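Local coordinates for enone reductase CLA-ER (Lactobacillus plantarum, PDB 4QLY) that catalyses an enone reduction, a key step of gut-bacterial fatty acid saturation, as an FMN-dependent flavoprotein of the nitroreductase family, at the interface of chains A and B. Numbering follows the deposited sequence. Chains: chain A/B, Enone reductase CLA-ER.

Contact 1: the interface of chains A and B. Residues chain A 36, 40, 61-62, 64; chain B 215-219.
B:Phe217 lies under the side chain of A:Arg36 where the C-terminal strand 215-217 of one nitroreductase-family subunit adds, in parallel, to strand 58-63 of the other. The packing is tightest around this ring. The extended arginine chain runs antiparallel to the phenylalanine side chain, with methylene CD over the ring face, 3.9 Å from its centroid, while ring atom CD2 sits against a face of the guanidinium, the two planes 36° apart. A:Val62 lies alongside on the face opposite the arginine and points the same way; its CG1, anti to the backbone N (chi1 -179°), reaches B:Phe217 CE2 at 3.5 Å. In the strand pairing, A:Val62 N donates to B:Asp216 O (2.7 Å), and B:Leu218 N to A:Val62 O. A:Asp64 fixes the rotation of the guanidinium, taking NE and NH2 side-on through the syn lone pairs of OD2 and OD1, in a salt bridge. A:Arg36 NH2 also gives a more bent bond to the terminal B:Ala219 O at 2.7 Å. Here the contact is looser: water 1 links B:Ala219 N with A:Val62 O, A:Asp64 N and A:Asp64 OD1. At the opposite end A:Gln40 and B:Thr215 meet tip to tip, the amide NE2 sending a nearly straight bond, 170° at the hydrogen, to hydroxyl OG1 at 2.8 Å.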
# COMPACT_ATOMS: atom_id res chain seq x y z
N ARG A 36 24.00 -5.34 5.72
CA ARG A 36 22.78 -5.90 6.29
C ARG A 36 22.24 -5.01 7.42
O ARG A 36 21.03 -4.98 7.67
CB ARG A 36 23.02 -7.33 6.75
CG ARG A 36 23.31 -8.25 5.56
CD ARG A 36 23.16 -9.72 5.87
NE ARG A 36 23.05 -10.51 4.64
CZ ARG A 36 23.24 -11.82 4.58
NH1 ARG A 36 23.57 -12.47 5.68
NH2 ARG A 36 23.11 -12.47 3.43
N GLN A 40 18.35 -3.87 7.26
CA GLN A 40 17.41 -4.12 8.35
C GLN A 40 16.84 -2.79 8.85
O GLN A 40 15.66 -2.69 9.17
CB GLN A 40 18.08 -4.90 9.49
CG GLN A 40 17.11 -5.39 10.58
CD GLN A 40 16.23 -6.58 10.15
OE1 GLN A 40 16.67 -7.74 10.22
NE2 GLN A 40 14.98 -6.31 9.73
N VAL A 61 11.65 -11.23 3.26
CA VAL A 61 12.75 -12.15 2.95
C VAL A 61 13.76 -11.40 2.11
O VAL A 61 13.44 -10.89 1.01
CB VAL A 61 12.26 -13.43 2.22
CG1 VAL A 61 13.45 -14.34 1.91
CG2 VAL A 61 11.25 -14.18 3.08
N VAL A 62 14.97 -11.30 2.63
CA VAL A 62 15.99 -10.50 2.00
C VAL A 62 16.87 -11.39 1.15
O VAL A 62 17.36 -12.43 1.60
CB VAL A 62 16.85 -9.75 3.03
CG1 VAL A 62 17.89 -8.91 2.34
CG2 VAL A 62 15.97 -8.86 3.89
N ASP A 64 20.18 -11.04 -0.94
CA ASP A 64 21.29 -10.12 -1.18
C ASP A 64 22.63 -10.81 -1.49
O ASP A 64 23.71 -10.25 -1.26
CB ASP A 64 21.44 -9.18 0.01
CG ASP A 64 21.86 -9.92 1.29
OD1 ASP A 64 21.68 -11.16 1.35
OD2 ASP A 64 22.36 -9.26 2.21
N THR B 215 11.94 -10.68 9.66
CA THR B 215 12.89 -10.62 8.54
C THR B 215 13.72 -11.89 8.41
O THR B 215 14.30 -12.37 9.41
CB THR B 215 13.85 -9.41 8.69
OG1 THR B 215 13.10 -8.19 8.82
CG2 THR B 215 14.79 -9.31 7.50
N ASP B 216 13.79 -12.44 7.20
CA ASP B 216 14.63 -13.60 6.91
C ASP B 216 15.71 -13.24 5.91
O ASP B 216 15.42 -12.53 4.95
CB ASP B 216 13.81 -14.76 6.34
CG ASP B 216 12.69 -15.17 7.23
OD1 ASP B 216 12.83 -15.02 8.46
OD2 ASP B 216 11.67 -15.65 6.71
N PHE B 217 16.92 -13.74 6.09
CA PHE B 217 17.91 -13.64 5.01
C PHE B 217 18.03 -14.97 4.29
O PHE B 217 18.36 -15.99 4.91
CB PHE B 217 19.27 -13.18 5.55
CG PHE B 217 19.30 -11.73 5.89
CD1 PHE B 217 18.85 -11.29 7.12
CD2 PHE B 217 19.76 -10.79 4.96
CE1 PHE B 217 18.87 -9.94 7.44
CE2 PHE B 217 19.77 -9.44 5.27
CZ PHE B 217 19.32 -9.01 6.51
N LEU B 218 17.79 -14.96 2.99
CA LEU B 218 17.70 -16.20 2.22
C LEU B 218 19.04 -16.94 2.14
O LEU B 218 19.08 -18.15 2.34
CB LEU B 218 17.16 -15.93 0.81
CG LEU B 218 16.64 -17.17 0.07
CD1 LEU B 218 15.62 -17.93 0.92
CD2 LEU B 218 16.02 -16.78 -1.29
N ALA B 219 20.13 -16.24 1.86
CA ALA B 219 21.43 -16.93 1.81
C ALA B 219 22.61 -16.04 2.24
O ALA B 219 22.42 -15.01 2.90
CB ALA B 219 21.69 -17.49 0.40
O HOH W 1 20.17 -13.29 1.03

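Contact 2: the interface of chains A and B. Residues chain A 47-50, 54, 56; chain B 22, 206-209.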
# COMPACT_ATOMS: atom_id res chain seq x y z
N ALA A 47 8.54 -0.10 8.36
CA ALA A 47 7.56 -0.76 9.21
C ALA A 47 6.88 0.18 10.21
O ALA A 47 6.00 -0.24 10.95
CB ALA A 47 8.22 -1.94 9.97
N THR A 48 7.27 1.45 10.24
CA THR A 48 6.45 2.48 10.90
C THR A 48 5.08 2.64 10.23
O THR A 48 4.22 3.38 10.73
CB THR A 48 7.15 3.86 10.91
OG1 THR A 48 7.31 4.35 9.57
CG2 THR A 48 8.55 3.75 11.57
N ALA A 49 4.87 1.93 9.11
CA ALA A 49 3.60 1.96 8.37
C ALA A 49 2.42 1.57 9.25
O ALA A 49 2.59 0.81 10.21
CB ALA A 49 3.67 1.02 7.14
N PRO A 50 1.22 2.08 8.91
CA PRO A 50 0.01 1.66 9.61
C PRO A 50 -0.43 0.26 9.17
O PRO A 50 0.06 -0.24 8.15
CB PRO A 50 -1.01 2.73 9.21
CG PRO A 50 -0.58 3.13 7.79
CD PRO A 50 0.93 3.02 7.81
N ASN A 54 -3.07 -2.82 14.08
CA ASN A 54 -1.61 -2.87 14.30
C ASN A 54 -1.00 -4.27 14.21
O ASN A 54 0.02 -4.57 14.85
CB ASN A 54 -1.25 -2.27 15.68
CG ASN A 54 0.20 -1.80 15.74
OD1 ASN A 54 0.79 -1.47 14.71
ND2 ASN A 54 0.77 -1.78 16.93
N GLN A 56 0.53 -5.60 11.75
CA GLN A 56 1.84 -5.55 11.10
C GLN A 56 2.14 -6.83 10.33
O GLN A 56 3.24 -7.39 10.45
CB GLN A 56 2.94 -5.29 12.13
CG GLN A 56 2.72 -4.03 12.97
CD GLN A 56 3.52 -4.06 14.27
OE1 GLN A 56 4.75 -4.06 14.24
NE2 GLN A 56 2.81 -4.11 15.40
N ARG B 22 4.15 9.92 11.85
CA ARG B 22 2.78 9.74 11.40
C ARG B 22 2.05 8.85 12.39
O ARG B 22 2.50 7.75 12.67
CB ARG B 22 2.73 9.12 10.00
CG ARG B 22 1.31 8.77 9.54
CD ARG B 22 1.26 7.47 8.71
NE ARG B 22 1.73 6.33 9.49
CZ ARG B 22 1.03 5.71 10.44
NH1 ARG B 22 -0.19 6.11 10.75
NH2 ARG B 22 1.56 4.69 11.11
N THR B 206 1.16 3.70 19.70
CA THR B 206 1.31 2.29 19.32
C THR B 206 2.78 1.91 19.28
O THR B 206 3.66 2.77 19.19
CB THR B 206 0.68 1.99 17.95
OG1 THR B 206 1.32 2.79 16.95
CG2 THR B 206 -0.82 2.30 17.96
N THR B 207 3.04 0.61 19.34
CA THR B 207 4.40 0.11 19.19
C THR B 207 4.50 -0.69 17.91
O THR B 207 3.48 -1.01 17.29
CB THR B 207 4.83 -0.78 20.36
OG1 THR B 207 3.89 -1.86 20.49
CG2 THR B 207 4.86 -0.00 21.66
N ARG B 208 5.72 -1.04 17.52
CA ARG B 208 5.97 -1.99 16.45
C ARG B 208 6.83 -3.12 16.95
O ARG B 208 7.62 -2.92 17.88
CB ARG B 208 6.66 -1.32 15.26
CG ARG B 208 5.86 -0.22 14.59
CD ARG B 208 4.63 -0.76 13.89
NE ARG B 208 3.93 0.31 13.16
CZ ARG B 208 3.09 1.19 13.72
NH1 ARG B 208 2.83 1.14 15.03
NH2 ARG B 208 2.51 2.10 12.96
N TYR B 209 6.70 -4.30 16.34
CA TYR B 209 7.66 -5.38 16.57
C TYR B 209 9.05 -4.89 16.25
O TYR B 209 9.25 -3.98 15.43
CB TYR B 209 7.37 -6.61 15.70
CG TYR B 209 6.06 -7.30 16.00
CD1 TYR B 209 5.88 -8.00 17.19
CD2 TYR B 209 5.00 -7.25 15.10
CE1 TYR B 209 4.69 -8.64 17.46
CE2 TYR B 209 3.81 -7.88 15.37
CZ TYR B 209 3.65 -8.57 16.55
OH TYR B 209 2.45 -9.20 16.82
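B:Arg208 reaches across the subunit boundary to the carbonyl-lined turn A:Ala47 to A:Ala49. Among the charged-group bonds, its NH2 donates to A:Ala49 O at 3.0 Å, approaching from above the carbonyl plane, and weaker bonds run to A:Ala47 O and A:Thr48 O. B:Arg22 NH2 meets A:Thr48 O at 3.0 Å, with the acceptor in its guanidinium plane. Within chain B, hydroxyl B:Thr206 OG1 and carbonyl B:Thr207 O both accept from B:Arg208 NH1 and hold the guanidinium in its turn. Among the hydrogen bonds of the side-chain amides, A:Asn54 ND2 sends a nearly straight one to B:Thr207 O (2.8 Å, 177° at the hydrogen), and A:Gln56 OE1 takes B:Tyr209 N on a lone pair at 2.9 Å, its amide steadied by NE2 donating to A:Asn54 O. Apolar packing adds A:Gln56 CD on B:Arg208 CD at 3.5 Å, where the arginine chain bends at chi2 (-67°), and A:Pro50 CD over one face of the B:Arg22 guanidinium. An alanine in place of B:Arg208 would probably leave A:Ala49 O without its cross-chain donor and open a gap beside A:Gln56. Both arginines are FMN-binding residues, so the site is likely to couple the subunit interface to the cofactor pocket.

Contact 3: the interface of chains A and B. Residues chain A 59-60, 181, 183; chain B 214, 216, 218.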
# COMPACT_ATOMS: atom_id res chain seq x y z
N HIS A 59 5.98 -9.68 6.20
CA HIS A 59 7.15 -10.53 6.43
C HIS A 59 8.13 -10.25 5.30
O HIS A 59 7.75 -10.22 4.13
CB HIS A 59 6.77 -12.01 6.46
CG HIS A 59 7.88 -12.91 6.91
ND1 HIS A 59 8.04 -13.27 8.24
CD2 HIS A 59 8.89 -13.50 6.23
CE1 HIS A 59 9.11 -14.04 8.35
NE2 HIS A 59 9.64 -14.20 7.15
N PHE A 60 9.39 -10.01 5.66
CA PHE A 60 10.42 -9.70 4.68
C PHE A 60 11.41 -10.84 4.50
O PHE A 60 11.97 -11.36 5.47
CB PHE A 60 11.15 -8.44 5.11
CG PHE A 60 10.23 -7.36 5.58
CD1 PHE A 60 9.60 -6.52 4.66
CD2 PHE A 60 9.97 -7.19 6.94
CE1 PHE A 60 8.73 -5.52 5.09
CE2 PHE A 60 9.09 -6.20 7.38
CZ PHE A 60 8.48 -5.36 6.45
N LEU A 181 11.04 -19.38 -1.07
CA LEU A 181 11.65 -18.56 -0.03
C LEU A 181 11.84 -19.30 1.29
O LEU A 181 12.32 -18.72 2.25
CB LEU A 181 10.81 -17.31 0.24
CG LEU A 181 10.59 -16.41 -0.97
CD1 LEU A 181 9.60 -15.32 -0.59
CD2 LEU A 181 11.90 -15.82 -1.45
N LEU A 183 9.39 -20.55 2.97
CA LEU A 183 8.29 -20.18 3.83
C LEU A 183 7.14 -21.18 3.76
O LEU A 183 7.08 -22.03 2.87
CB LEU A 183 7.79 -18.77 3.49
CG LEU A 183 8.75 -17.64 3.86
CD1 LEU A 183 8.14 -16.30 3.48
CD2 LEU A 183 9.07 -17.68 5.34
N GLN B 214 10.56 -10.27 11.94
CA GLN B 214 9.77 -10.43 10.72
C GLN B 214 10.63 -10.57 9.47
O GLN B 214 10.10 -10.57 8.35
CB GLN B 214 8.83 -9.23 10.57
CG GLN B 214 7.93 -9.00 11.77
CD GLN B 214 7.10 -7.74 11.64
OE1 GLN B 214 7.61 -6.62 11.79
NE2 GLN B 214 5.82 -7.91 11.34
N ASP B 216 13.79 -12.44 7.20
CA ASP B 216 14.63 -13.60 6.91
C ASP B 216 15.71 -13.24 5.91
O ASP B 216 15.42 -12.53 4.95
CB ASP B 216 13.81 -14.76 6.34
CG ASP B 216 12.69 -15.17 7.23
OD1 ASP B 216 12.83 -15.02 8.46
OD2 ASP B 216 11.67 -15.65 6.71
N LEU B 218 17.79 -14.96 2.99
CA LEU B 218 17.70 -16.20 2.22
C LEU B 218 19.04 -16.94 2.14
O LEU B 218 19.08 -18.15 2.34
CB LEU B 218 17.16 -15.93 0.81
CG LEU B 218 16.64 -17.17 0.07
CD1 LEU B 218 15.62 -17.93 0.92
CD2 LEU B 218 16.02 -16.78 -1.29
O HOH W 2 12.99 -17.26 4.31
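This is a strand-exchange type of interface, in which the C-terminal tail of chain B is clasped along strand 58-63 of chain A, joining the two copies of the deposited dimer. A polar side-chain pair fastens it: A:His59 NE2 donates to B:Asp216 OD2 at 2.5 Å, a short and nearly straight bond (176° at the hydrogen). The carboxylate oxygen lies in the imidazole plane, at the ring edge, but is itself met from above the carboxylate plane, and the two groups are turned 60° apart. CG of the histidine is anti to its backbone N (chi1 -170°), which carries the ring out beneath B:Gln214, whose carbonyl O sits 3.4 Å above the plane, over the ring centre. That same oxygen takes A:Phe60 N at 2.8 Å, while A:Phe60 O accepts from B:Asp216 N at 2.7 Å, two backbone bonds on the same side of the histidine-aspartate pair. Water 2 joins B:Asp216 OD2 to A:Leu181 O, 2.6 Å away from the latter, and A:Leu183 CD2 packs near the carboxylate. Nearby, B:Leu218 CD1 touches A:Leu181 O. The site therefore lies where the tail, leaving 3-10 helix 211-214, enters strand 215-217 beside strand 58-63 and the loop that follows helix 177-180.

Contacts 1 and 3 are neighbours, the centres of their C-alpha atoms about 7 Å apart, and share B:Asp216 and B:Leu218; both use strand 58-63 of chain A and strand 215-217 of chain B, as successive stretches of one strand pairing. Contact 2 lies about 20 Å from contact 1 and 18 Å from contact 3, between the same centres. The chain B segment 206-209 of contact 2 runs through 3-10 helix 211-214 into that strand, so one C-terminal arm contributes to all three, joined in contact 2 by B:Arg22. Two-fold symmetry repeats each contact with the chains exchanged, so each subunit gives and receives an arm.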